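Local coordinates for protein beta-galactosidase (Bacillus circulans, PDB 4MAD) that probably hydrolyses terminal non-reducing beta-D-galactose residues of beta-D-galactosides, as a family 35 glycoside hydrolase built on a (beta/alpha)8 barrel, at residues I102-P107 with C245-H250; E64-W69 with I168-G173; E270-I275 with V282-A287; G211-I214 with F218-V221. One frame throughout, in Å; residues are numbered along the deposited sequence.

Contact 1 of 4, residues I102-P107 with C245-H250; sequences IVRPGP and CMEFWH
Arg104 and Glu247 meet inside the barrel, Arg104 at the C-terminal end of strand 100-104 and Glu247 toward that of 244-249. The charged part comes first: Arg104 bends at chi3 (64°) toward the carboxylate, and its NH2 stands 2.4 Å from Glu247 OE2 in a nearly straight salt bridge (171° at the hydrogen), though very short and so of doubtful length. Arg104 NH1 adds a weak bond to Glu247 OE2 at 3.2 Å. The carboxylate carbon lies at the edge of the guanidinium, in its plane, yet the two groups are turned 46° apart. Packing is slighter: Met246 CG lies over one face of the guanidinium, 4.4 Å from Arg104 CZ. Glu247 OE1 accepts the Trp249 indole N-H, NE1 to OE1 2.9 Å, on the lone pair away from OE2 and almost in the ring plane. A glutamine in place of Glu247 would probably leave Arg104 without its charged mate and cost the enzyme its predicted nucleophile. The side chain of Glu171, the predicted proton donor, is about 4 Å from that of Glu247. Held at both oxygens, the carboxylate probably has little freedom to rotate, which would suit the nucleophile of a retaining glycosidase of clan GH-A.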
loop_
_atom_site.group_PDB
_atom_site.type_symbol
_atom_site.label_atom_id
_atom_site.label_comp_id
_atom_site.label_asym_id
_atom_site.label_seq_id
_atom_site.Cartn_x
_atom_site.Cartn_y
_atom_site.Cartn_z
ATOM N N ILE A 102 -9.953 6.761 15.582
ATOM C CA ILE A 102 -9.429 5.485 16.004
ATOM C C ILE A 102 -8.118 5.315 15.249
ATOM O O ILE A 102 -8.074 5.572 14.107
ATOM C CB ILE A 102 -10.361 4.348 15.649
ATOM C CG1 ILE A 102 -11.648 4.422 16.471
ATOM C CG2 ILE A 102 -9.726 3.041 15.906
ATOM C CD1 ILE A 102 -12.682 3.457 16.089
ATOM N N VAL A 103 -7.072 4.935 15.951
ATOM C CA VAL A 103 -5.764 4.742 15.363
ATOM C C VAL A 103 -5.431 3.261 15.494
ATOM O O VAL A 103 -5.625 2.701 16.511
ATOM C CB VAL A 103 -4.717 5.533 16.074
ATOM C CG1 VAL A 103 -3.400 5.301 15.482
ATOM C CG2 VAL A 103 -5.001 6.925 15.989
ATOM N N ARG A 104 -4.868 2.735 14.497
ATOM C CA ARG A 104 -4.617 1.338 14.443
ATOM C C ARG A 104 -3.107 1.157 14.169
ATOM O O ARG A 104 -2.690 1.181 13.074
ATOM C CB ARG A 104 -5.460 0.655 13.363
ATOM C CG ARG A 104 -6.956 0.699 13.625
ATOM C CD ARG A 104 -7.800 0.107 12.507
ATOM N NE ARG A 104 -7.550 -1.321 12.330
ATOM C CZ ARG A 104 -8.068 -2.052 11.353
ATOM N NH1 ARG A 104 -8.867 -1.491 10.454
ATOM N NH2 ARG A 104 -7.787 -3.346 11.269
ATOM N N PRO A 105 -2.222 1.251 15.151
ATOM C CA PRO A 105 -0.782 1.421 14.991
ATOM C C PRO A 105 0.017 0.154 14.629
ATOM O O PRO A 105 1.193 0.241 14.454
ATOM C CB PRO A 105 -0.360 1.954 16.329
ATOM C CG PRO A 105 -1.253 1.381 17.222
ATOM C CD PRO A 105 -2.569 1.269 16.561
ATOM N N GLY A 106 -0.659 -0.953 14.441
ATOM C CA GLY A 106 0.004 -2.165 14.052
ATOM C C GLY A 106 0.825 -2.767 15.178
ATOM O O GLY A 106 0.269 -3.076 16.170
ATOM N N PRO A 107 2.111 -3.018 14.998
ATOM C CA PRO A 107 2.968 -2.482 13.962
ATOM C C PRO A 107 2.878 -3.033 12.555
ATOM O O PRO A 107 3.396 -2.433 11.667
ATOM C CB PRO A 107 4.355 -2.694 14.519
ATOM C CG PRO A 107 4.252 -3.749 15.420
ATOM C CD PRO A 107 2.850 -3.910 15.884
ATOM N N CYS A 245 -18.026 -4.301 14.159
ATOM C CA CYS A 245 -17.343 -4.754 12.975
ATOM C C CYS A 245 -16.261 -3.753 12.670
ATOM O O CYS A 245 -16.526 -2.723 12.206
ATOM C CB CYS A 245 -18.305 -4.793 11.816
ATOM S SG CYS A 245 -17.539 -5.260 10.273
ATOM N N MET A 246 -15.041 -4.058 13.027
ATOM C CA MET A 246 -13.942 -3.145 12.815
ATOM C C MET A 246 -13.476 -2.898 11.369
ATOM O O MET A 246 -12.940 -1.888 11.097
ATOM C CB MET A 246 -12.812 -3.485 13.753
ATOM C CG MET A 246 -11.744 -2.556 13.727
ATOM S SD MET A 246 -12.039 -0.885 14.254
ATOM C CE MET A 246 -12.965 -1.113 15.694
ATOM N N GLU A 247 -13.702 -3.868 10.497
ATOM C CA GLU A 247 -13.595 -3.709 9.073
ATOM C C GLU A 247 -14.819 -4.353 8.394
ATOM O O GLU A 247 -14.947 -5.511 8.354
ATOM C CB GLU A 247 -12.302 -4.325 8.526
ATOM C CG GLU A 247 -11.041 -3.909 9.242
ATOM C CD GLU A 247 -9.798 -4.645 8.752
ATOM O OE1 GLU A 247 -9.911 -5.407 7.788
ATOM O OE2 GLU A 247 -8.764 -4.483 9.392
ATOM N N PHE A 248 -15.719 -3.539 7.904
ATOM C CA PHE A 248 -16.816 -3.998 7.071
ATOM C C PHE A 248 -16.331 -3.780 5.644
ATOM O O PHE A 248 -16.294 -2.678 5.163
ATOM C CB PHE A 248 -18.088 -3.209 7.383
ATOM C CG PHE A 248 -19.227 -3.406 6.405
ATOM C CD1 PHE A 248 -19.490 -4.607 5.814
ATOM C CD2 PHE A 248 -20.077 -2.367 6.105
ATOM C CE1 PHE A 248 -20.559 -4.711 4.948
ATOM C CE2 PHE A 248 -21.071 -2.514 5.243
ATOM C CZ PHE A 248 -21.319 -3.689 4.689
ATOM N N TRP A 249 -15.983 -4.879 4.994
ATOM C CA TRP A 249 -15.405 -4.845 3.679
ATOM C C TRP A 249 -16.556 -4.664 2.687
ATOM O O TRP A 249 -17.052 -5.594 2.136
ATOM C CB TRP A 249 -14.606 -6.138 3.361
ATOM C CG TRP A 249 -13.569 -6.442 4.359
ATOM C CD1 TRP A 249 -12.742 -5.578 4.893
ATOM C CD2 TRP A 249 -13.251 -7.711 4.921
ATOM N NE1 TRP A 249 -11.921 -6.186 5.778
ATOM C CE2 TRP A 249 -12.233 -7.510 5.824
ATOM C CE3 TRP A 249 -13.753 -8.986 4.762
ATOM C CZ2 TRP A 249 -11.694 -8.530 6.559
ATOM C CZ3 TRP A 249 -13.227 -9.983 5.502
ATOM C CH2 TRP A 249 -12.209 -9.756 6.373
ATOM N N HIS A 250 -16.971 -3.440 2.504
ATOM C CA HIS A 250 -18.127 -3.162 1.663
ATOM C C HIS A 250 -17.753 -3.059 0.199
ATOM O O HIS A 250 -18.565 -2.919 -0.647
ATOM C CB HIS A 250 -18.833 -1.889 2.097
ATOM C CG HIS A 250 -18.107 -0.659 1.728
ATOM N ND1 HIS A 250 -16.969 -0.245 2.371
ATOM C CD2 HIS A 250 -18.316 0.224 0.743
ATOM C CE1 HIS A 250 -16.527 0.855 1.815
ATOM N NE2 HIS A 250 -17.325 1.164 0.829
#

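Contact 2 of 4, residues E64-W69 with I168-G173; sequences ETYVAW and IENEYG
The Tyr66 ring receives Asn170 at its edge: amide oxygen OD1 lies in the ring plane beside OH and CE1, the amide plane is turned 73° from the ring, and the two side chains themselves cross at about a right angle. This is the C-terminal rim of the (beta/alpha)8 barrel, where strand 62-66 faces the loop after strand 163-167. That loop carries the Asn-Glu pair characteristic of clan GH-A, Asn170 next to Glu171, the predicted proton donor. Tyr66 OH is 2.9 Å from Asn170 OD1, a likely hydrogen bond, although the hydroxyl proton has another acceptor within reach. Asn170 extends to the ring because its CG lies opposite the backbone N (chi1 -168°). Arg104 NH2 also reaches OD1 with a weak hydrogen bond, and the Tyr66 side chain is about 3 Å from that of Glu247, the predicted nucleophile. A phenylalanine in place of Tyr66 would probably leave Asn170 OD1 without its hydroxyl neighbour and the Asn170 amide less firmly held beside Glu171. Further back, Asn170 N donates to Glu169 OE1, 3.0 Å away, from above the carboxylate plane. One water closes a second route between the pair: it donates to Tyr66 OH at 3.3 Å and accepts from Asn170 ND2 at 3.1 Å.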
loop_
_atom_site.group_PDB
_atom_site.type_symbol
_atom_site.label_atom_id
_atom_site.label_comp_id
_atom_site.label_asym_id
_atom_site.label_seq_id
_atom_site.Cartn_x
_atom_site.Cartn_y
_atom_site.Cartn_z
ATOM N N GLU A 64 -11.032 6.243 11.045
ATOM C CA GLU A 64 -10.092 5.287 11.497
ATOM C C GLU A 64 -8.966 5.204 10.496
ATOM O O GLU A 64 -9.217 5.115 9.345
ATOM C CB GLU A 64 -10.742 3.922 11.645
ATOM C CG GLU A 64 -9.831 2.794 11.962
ATOM C CD GLU A 64 -9.217 2.206 10.700
ATOM O OE1 GLU A 64 -9.943 1.829 9.795
ATOM O OE2 GLU A 64 -7.999 2.166 10.649
ATOM N N THR A 65 -7.738 5.210 10.982
ATOM C CA THR A 65 -6.613 5.025 10.124
ATOM C C THR A 65 -5.592 4.086 10.721
ATOM O O THR A 65 -5.389 4.082 11.871
ATOM C CB THR A 65 -5.908 6.340 9.806
ATOM O OG1 THR A 65 -4.905 6.139 8.818
ATOM C CG2 THR A 65 -5.287 6.893 11.045
ATOM N N TYR A 66 -4.942 3.316 9.875
ATOM C CA TYR A 66 -3.732 2.630 10.219
ATOM C C TYR A 66 -2.584 3.623 10.296
ATOM O O TYR A 66 -2.726 4.712 9.849
ATOM C CB TYR A 66 -3.348 1.618 9.156
ATOM C CG TYR A 66 -4.097 0.330 9.131
ATOM C CD1 TYR A 66 -4.124 -0.511 10.202
ATOM C CD2 TYR A 66 -4.708 -0.091 7.980
ATOM C CE1 TYR A 66 -4.793 -1.716 10.132
ATOM C CE2 TYR A 66 -5.351 -1.251 7.920
ATOM C CZ TYR A 66 -5.403 -2.088 8.990
ATOM O OH TYR A 66 -6.084 -3.268 8.910
ATOM N N VAL A 67 -1.470 3.203 10.892
ATOM C CA VAL A 67 -0.201 3.920 10.846
ATOM C C VAL A 67 0.836 3.084 10.113
ATOM O O VAL A 67 1.044 2.008 10.488
ATOM C CB VAL A 67 0.394 4.170 12.242
ATOM C CG1 VAL A 67 1.601 4.952 12.122
ATOM C CG2 VAL A 67 -0.604 4.865 13.162
ATOM N N ALA A 68 1.510 3.645 9.119
ATOM C CA ALA A 68 2.390 2.907 8.263
ATOM C C ALA A 68 3.840 3.072 8.742
ATOM O O ALA A 68 4.454 4.038 8.479
ATOM C CB ALA A 68 2.248 3.402 6.866
ATOM N N TRP A 69 4.362 2.073 9.417
ATOM C CA TRP A 69 5.692 2.156 9.975
ATOM C C TRP A 69 6.730 2.421 8.898
ATOM O O TRP A 69 7.510 3.258 9.044
ATOM C CB TRP A 69 6.007 0.835 10.691
ATOM C CG TRP A 69 7.325 0.721 11.396
ATOM C CD1 TRP A 69 8.286 1.655 11.509
ATOM C CD2 TRP A 69 7.826 -0.444 12.065
ATOM N NE1 TRP A 69 9.348 1.166 12.233
ATOM C CE2 TRP A 69 9.079 -0.124 12.582
ATOM C CE3 TRP A 69 7.323 -1.707 12.298
ATOM C CZ2 TRP A 69 9.821 -1.032 13.299
ATOM C CZ3 TRP A 69 8.082 -2.606 13.026
ATOM C CH2 TRP A 69 9.299 -2.257 13.509
ATOM N N ILE A 168 -4.546 -3.073 18.932
ATOM C CA ILE A 168 -3.310 -3.667 19.296
ATOM C C ILE A 168 -2.675 -4.434 18.189
ATOM O O ILE A 168 -1.684 -4.025 17.742
ATOM C CB ILE A 168 -3.366 -4.423 20.612
ATOM C CG1 ILE A 168 -3.562 -3.411 21.742
ATOM C CG2 ILE A 168 -2.105 -5.184 20.792
ATOM C CD1 ILE A 168 -4.038 -3.947 22.948
ATOM N N GLU A 169 -3.175 -5.498 17.670
ATOM C CA GLU A 169 -2.251 -5.864 16.550
ATOM C C GLU A 169 -3.209 -5.625 15.394
ATOM O O GLU A 169 -4.051 -4.837 15.429
ATOM C CB GLU A 169 -1.749 -7.291 16.690
ATOM C CG GLU A 169 -0.286 -7.529 16.511
ATOM C CD GLU A 169 0.013 -8.177 15.192
ATOM O OE1 GLU A 169 -0.886 -8.456 14.427
ATOM O OE2 GLU A 169 1.171 -8.377 14.921
ATOM N N ASN A 170 -2.957 -6.329 14.344
ATOM C CA ASN A 170 -4.012 -6.616 13.404
ATOM C C ASN A 170 -4.358 -7.986 12.914
ATOM O O ASN A 170 -3.547 -8.649 12.365
ATOM C CB ASN A 170 -3.563 -5.738 12.257
ATOM C CG ASN A 170 -4.622 -5.587 11.194
ATOM O OD1 ASN A 170 -5.504 -4.826 11.346
ATOM N ND2 ASN A 170 -4.535 -6.349 10.147
ATOM N N GLU A 171 -5.576 -8.415 13.193
ATOM C CA GLU A 171 -5.999 -9.716 12.754
ATOM C C GLU A 171 -4.917 -10.770 13.092
ATOM O O GLU A 171 -4.553 -11.558 12.275
ATOM C CB GLU A 171 -6.333 -9.690 11.262
ATOM C CG GLU A 171 -7.622 -9.038 10.913
ATOM C CD GLU A 171 -8.153 -9.331 9.492
ATOM O OE1 GLU A 171 -7.329 -9.543 8.606
ATOM O OE2 GLU A 171 -9.376 -9.321 9.315
ATOM N N TYR A 172 -4.418 -10.735 14.318
ATOM C CA TYR A 172 -3.286 -11.571 14.665
ATOM C C TYR A 172 -3.597 -13.053 14.506
ATOM O O TYR A 172 -2.766 -13.801 14.134
ATOM C CB TYR A 172 -2.707 -11.274 16.023
ATOM C CG TYR A 172 -1.460 -12.053 16.310
ATOM C CD1 TYR A 172 -0.288 -11.843 15.603
ATOM C CD2 TYR A 172 -1.449 -13.068 17.239
ATOM C CE1 TYR A 172 0.820 -12.568 15.848
ATOM C CE2 TYR A 172 -0.330 -13.805 17.459
ATOM C CZ TYR A 172 0.805 -13.543 16.776
ATOM O OH TYR A 172 1.919 -14.254 17.013
ATOM N N GLY A 173 -4.839 -13.424 14.777
ATOM C CA GLY A 173 -5.265 -14.782 14.750
ATOM C C GLY A 173 -5.170 -15.432 13.404
ATOM O O GLY A 173 -5.289 -16.622 13.259
HETATM O O HOH W 1 -7.047 -6.348 8.367
#

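Contact 3 of 4, residues E270-I275 with V282-A287; sequences ETLEEI and VNFYMA
Leu272 of helix 265-276 sets its two methyls against the rim of the Phe284 ring. CD2 comes at the edge, in the ring plane, 3.9 Å from Phe284 CZ, while CD1 touches CE2 and CZ of Phe284, each at 4.0 Å. These side chains cross at about a right angle. One turn on, Ile275 and Val282 also cross, with Ile275 CD1 4.2 Å from Val282 CG2. Val282 reaches the helix with both methyls: CG2, placed opposite the backbone N, meets Ile275, and CG1 lies 4.4 Å from Leu272 CD1. Behind this first shell, helix and strand run almost antiparallel, 156° between their directions and 10.7 Å apart at the axes, as expected where the helix of a beta-alpha-beta unit returns along the outside of the barrel into its last strand. Phe248, from the preceding strand of that unit, meets Phe284 edge-to-face, and helix 327-339 backs the layer, with Val335 and Phe336 on Leu272 and Val332 on Phe284. Strand 281-284 is fixed by backbone bonds from Asn283 to Cys245 and from Val282 to Ser35. Aliphatic tips and one ring edge do the touching, and between these two segments the hold comes from shape and burial, not polar bonds.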
loop_
_atom_site.group_PDB
_atom_site.type_symbol
_atom_site.label_atom_id
_atom_site.label_comp_id
_atom_site.label_asym_id
_atom_site.label_seq_id
_atom_site.Cartn_x
_atom_site.Cartn_y
_atom_site.Cartn_z
ATOM N N GLU A 270 -27.731 -4.156 2.627
ATOM C CA GLU A 270 -28.343 -5.269 3.270
ATOM C C GLU A 270 -27.515 -5.722 4.462
ATOM O O GLU A 270 -28.021 -6.040 5.496
ATOM C CB GLU A 270 -28.525 -6.395 2.294
ATOM C CG GLU A 270 -28.953 -7.641 2.924
ATOM C CD GLU A 270 -29.656 -8.598 1.962
ATOM O OE1 GLU A 270 -29.594 -8.401 0.788
ATOM O OE2 GLU A 270 -30.237 -9.549 2.417
ATOM N N THR A 271 -26.225 -5.786 4.256
ATOM C CA THR A 271 -25.327 -6.146 5.336
ATOM C C THR A 271 -25.200 -5.106 6.435
ATOM O O THR A 271 -25.085 -5.439 7.550
ATOM C CB THR A 271 -23.940 -6.637 4.882
ATOM O OG1 THR A 271 -24.077 -7.819 4.116
ATOM C CG2 THR A 271 -23.102 -6.929 6.037
ATOM N N LEU A 272 -25.228 -3.846 6.063
ATOM C CA LEU A 272 -25.126 -2.785 7.016
ATOM C C LEU A 272 -26.318 -2.831 7.962
ATOM O O LEU A 272 -26.177 -2.695 9.112
ATOM C CB LEU A 272 -25.095 -1.443 6.307
ATOM C CG LEU A 272 -25.185 -0.195 7.171
ATOM C CD1 LEU A 272 -24.116 -0.224 8.125
ATOM C CD2 LEU A 272 -25.111 1.006 6.387
ATOM N N GLU A 273 -27.505 -3.032 7.419
ATOM C CA GLU A 273 -28.716 -3.133 8.222
ATOM C C GLU A 273 -28.599 -4.303 9.173
ATOM O O GLU A 273 -28.970 -4.215 10.298
ATOM C CB GLU A 273 -29.955 -3.305 7.356
ATOM C CG GLU A 273 -30.377 -2.089 6.643
ATOM C CD GLU A 273 -31.313 -1.241 7.483
ATOM O OE1 GLU A 273 -31.497 -1.561 8.645
ATOM O OE2 GLU A 273 -31.845 -0.278 6.975
ATOM N N GLU A 274 -28.016 -5.390 8.698
ATOM C CA GLU A 274 -27.856 -6.564 9.516
ATOM C C GLU A 274 -27.013 -6.182 10.707
ATOM O O GLU A 274 -27.234 -6.631 11.762
ATOM C CB GLU A 274 -27.203 -7.700 8.729
ATOM C CG GLU A 274 -27.565 -9.066 9.156
ATOM C CD GLU A 274 -26.715 -10.188 8.501
ATOM O OE1 GLU A 274 -25.896 -9.908 7.619
ATOM O OE2 GLU A 274 -26.884 -11.330 8.910
ATOM N N ILE A 275 -25.996 -5.403 10.469
ATOM C CA ILE A 275 -25.126 -5.008 11.533
ATOM C C ILE A 275 -25.836 -4.101 12.512
ATOM O O ILE A 275 -25.763 -4.292 13.673
ATOM C CB ILE A 275 -23.905 -4.255 11.002
ATOM C CG1 ILE A 275 -23.019 -5.209 10.220
ATOM C CG2 ILE A 275 -23.169 -3.581 12.103
ATOM C CD1 ILE A 275 -21.838 -4.594 9.571
ATOM N N VAL A 282 -19.821 0.004 13.544
ATOM C CA VAL A 282 -19.201 -0.387 12.307
ATOM C C VAL A 282 -18.111 0.562 11.853
ATOM O O VAL A 282 -18.194 1.723 12.038
ATOM C CB VAL A 282 -20.260 -0.539 11.227
ATOM C CG1 VAL A 282 -20.944 0.752 10.997
ATOM C CG2 VAL A 282 -19.648 -1.064 9.923
ATOM N N ASN A 283 -17.073 0.011 11.275
ATOM C CA ASN A 283 -16.051 0.770 10.578
ATOM C C ASN A 283 -16.006 0.354 9.119
ATOM O O ASN A 283 -15.694 -0.728 8.835
ATOM C CB ASN A 283 -14.697 0.554 11.221
ATOM C CG ASN A 283 -13.609 1.383 10.604
ATOM O OD1 ASN A 283 -13.798 2.542 10.287
ATOM N ND2 ASN A 283 -12.441 0.774 10.453
ATOM N N PHE A 284 -16.352 1.254 8.228
ATOM C CA PHE A 284 -16.391 0.949 6.838
ATOM C C PHE A 284 -14.933 0.848 6.300
ATOM O O PHE A 284 -14.191 1.765 6.445
ATOM C CB PHE A 284 -17.169 2.020 6.077
ATOM C CG PHE A 284 -18.616 1.747 5.944
ATOM C CD1 PHE A 284 -19.140 1.462 4.754
ATOM C CD2 PHE A 284 -19.440 1.794 7.014
ATOM C CE1 PHE A 284 -20.458 1.185 4.643
ATOM C CE2 PHE A 284 -20.749 1.545 6.881
ATOM C CZ PHE A 284 -21.250 1.243 5.703
ATOM N N TYR A 285 -14.599 -0.274 5.672
ATOM C CA TYR A 285 -13.339 -0.452 5.016
ATOM C C TYR A 285 -13.522 -0.686 3.507
ATOM O O TYR A 285 -13.993 -1.706 3.134
ATOM C CB TYR A 285 -12.634 -1.633 5.636
ATOM C CG TYR A 285 -11.163 -1.657 5.323
ATOM C CD1 TYR A 285 -10.224 -1.261 6.241
ATOM C CD2 TYR A 285 -10.725 -1.999 4.072
ATOM C CE1 TYR A 285 -8.891 -1.263 5.928
ATOM C CE2 TYR A 285 -9.412 -1.967 3.756
ATOM C CZ TYR A 285 -8.492 -1.621 4.682
ATOM O OH TYR A 285 -7.193 -1.612 4.330
ATOM N N MET A 286 -13.135 0.257 2.649
ATOM C CA MET A 286 -12.623 1.575 2.985
ATOM C C MET A 286 -13.707 2.635 2.745
ATOM O O MET A 286 -14.468 2.510 1.847
ATOM C CB MET A 286 -11.468 1.924 2.083
ATOM C CG MET A 286 -10.262 1.125 2.237
ATOM S SD MET A 286 -9.384 1.352 3.693
ATOM C CE MET A 286 -8.903 3.012 3.505
ATOM N N ALA A 287 -13.795 3.637 3.592
ATOM C CA ALA A 287 -14.702 4.715 3.299
ATOM C C ALA A 287 -14.211 5.585 2.177
ATOM O O ALA A 287 -14.888 5.850 1.286
ATOM C CB ALA A 287 -14.959 5.568 4.498
#

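Contact 4 of 4, residues G211-I214 with F218-V221; sequences GGMI and FETV
Met213 and Glu219 meet at a slant, the thioether chain running across the bent stem of the glutamate. Met213 puts CG nearest, 3.5 Å from Glu219 OE2 and 3.9 Å from both CG and CD of Glu219. Farther out the methionine bends at its last torsion (chi3 52°), which brings its CE methyl to 4.0 Å from Glu219 CB. Glu219 leaves the strand toward the other segment, then bends at chi2 (75°), which carries the carboxylate forward along the strand, toward Thr220. Gly212 stands beside the same oxygen, its backbone C 4.5 Å from Glu219 OE2. The polar end looks elsewhere for its bond: OE1 is hydrogen-bonded to the hydroxyl of Thr200, though the exact place of OE1 is doubtful. OE2 lies close to the like-charged Asp202, which may raise the proton affinity of one of the two acids. Across the segments the contact is thus van der Waals packing of a methionine on the carbon stem and one oxygen of a glutamate. It closes the tight link between helix 206-212 and strand 218-223 of a beta-alpha-beta unit, with Tyr237 of helix 227-237 against Met213, Leu234 of that helix against Glu219, and strand 197-202 alongside.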
loop_
_atom_site.group_PDB
_atom_site.type_symbol
_atom_site.label_atom_id
_atom_site.label_comp_id
_atom_site.label_asym_id
_atom_site.label_seq_id
_atom_site.Cartn_x
_atom_site.Cartn_y
_atom_site.Cartn_z
ATOM N N GLY A 211 -6.446 -17.414 18.515
ATOM C CA GLY A 211 -5.125 -16.876 18.314
ATOM C C GLY A 211 -4.919 -15.414 18.589
ATOM O O GLY A 211 -3.886 -14.998 19.010
ATOM N N GLY A 212 -5.910 -14.626 18.201
ATOM C CA GLY A 212 -5.787 -13.196 18.267
ATOM C C GLY A 212 -6.291 -12.381 19.446
ATOM O O GLY A 212 -5.946 -11.267 19.546
ATOM N N MET A 213 -7.153 -12.940 20.285
ATOM C CA MET A 213 -7.641 -12.225 21.448
ATOM C C MET A 213 -6.559 -12.163 22.514
ATOM O O MET A 213 -5.757 -13.062 22.631
ATOM C CB MET A 213 -8.927 -12.828 21.984
ATOM C CG MET A 213 -10.032 -12.918 20.997
ATOM S SD MET A 213 -11.561 -13.619 21.626
ATOM C CE MET A 213 -11.766 -12.604 23.032
ATOM N N ILE A 214 -6.554 -11.066 23.245
ATOM C CA ILE A 214 -5.690 -10.849 24.360
ATOM C C ILE A 214 -6.467 -10.739 25.694
ATOM O O ILE A 214 -7.471 -10.111 25.782
ATOM C CB ILE A 214 -4.829 -9.613 24.217
ATOM C CG1 ILE A 214 -4.334 -9.425 22.792
ATOM C CG2 ILE A 214 -3.680 -9.723 25.122
ATOM C CD1 ILE A 214 -3.651 -8.165 22.565
ATOM N N PHE A 218 -10.843 -5.926 24.719
ATOM C CA PHE A 218 -12.048 -5.971 23.900
ATOM C C PHE A 218 -11.699 -6.497 22.502
ATOM O O PHE A 218 -10.769 -6.078 21.934
ATOM C CB PHE A 218 -12.588 -4.540 23.815
ATOM C CG PHE A 218 -13.845 -4.378 23.015
ATOM C CD1 PHE A 218 -14.965 -5.100 23.287
ATOM C CD2 PHE A 218 -13.913 -3.455 22.006
ATOM C CE1 PHE A 218 -16.083 -4.934 22.551
ATOM C CE2 PHE A 218 -15.028 -3.307 21.282
ATOM C CZ PHE A 218 -16.104 -4.044 21.553
ATOM N N GLU A 219 -12.526 -7.376 21.975
ATOM C CA GLU A 219 -12.362 -7.895 20.628
ATOM C C GLU A 219 -13.475 -7.421 19.676
ATOM O O GLU A 219 -14.601 -7.281 20.063
ATOM C CB GLU A 219 -12.233 -9.429 20.619
ATOM C CG GLU A 219 -12.204 -10.131 19.292
ATOM C CD GLU A 219 -10.875 -9.997 18.556
ATOM O OE1 GLU A 219 -10.436 -8.886 18.410
ATOM O OE2 GLU A 219 -10.321 -11.009 18.117
ATOM N N THR A 220 -13.096 -7.199 18.435
ATOM C CA THR A 220 -14.019 -6.828 17.381
ATOM C C THR A 220 -13.825 -7.825 16.253
ATOM O O THR A 220 -12.859 -8.480 16.258
ATOM C CB THR A 220 -13.743 -5.434 16.869
ATOM O OG1 THR A 220 -12.415 -5.316 16.407
ATOM C CG2 THR A 220 -13.990 -4.410 17.960
ATOM N N VAL A 221 -14.672 -8.000 15.309
ATOM C CA VAL A 221 -14.479 -8.794 14.113
ATOM C C VAL A 221 -14.621 -8.007 12.814
ATOM O O VAL A 221 -15.244 -6.965 12.802
ATOM C CB VAL A 221 -15.468 -9.973 14.076
ATOM C CG1 VAL A 221 -15.203 -10.927 15.231
ATOM C CG2 VAL A 221 -16.901 -9.467 14.111
#

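Overall arrangement
All four contacts belong to one eight-stranded barrel; of the residues that touch across the contacts, Met213 of contact 4 is partly exposed and the rest are buried. Contacts 1 and 2 share the active-site end, their centres about 7 Å apart: strands 62-66 and 100-104 are neighbours, joined by Arg104 N to Thr65 O, and their chemistry is ionic and polar. Contacts 3 and 4 lie on the outer layer, each tying a helix to the strand that follows it, and rely on van der Waals packing. Strand 244-249 of contact 1 sits between the strands of both, bonding to Val221 on one side and Asn283 on the other. Contacts 3 and 4 do not touch each other.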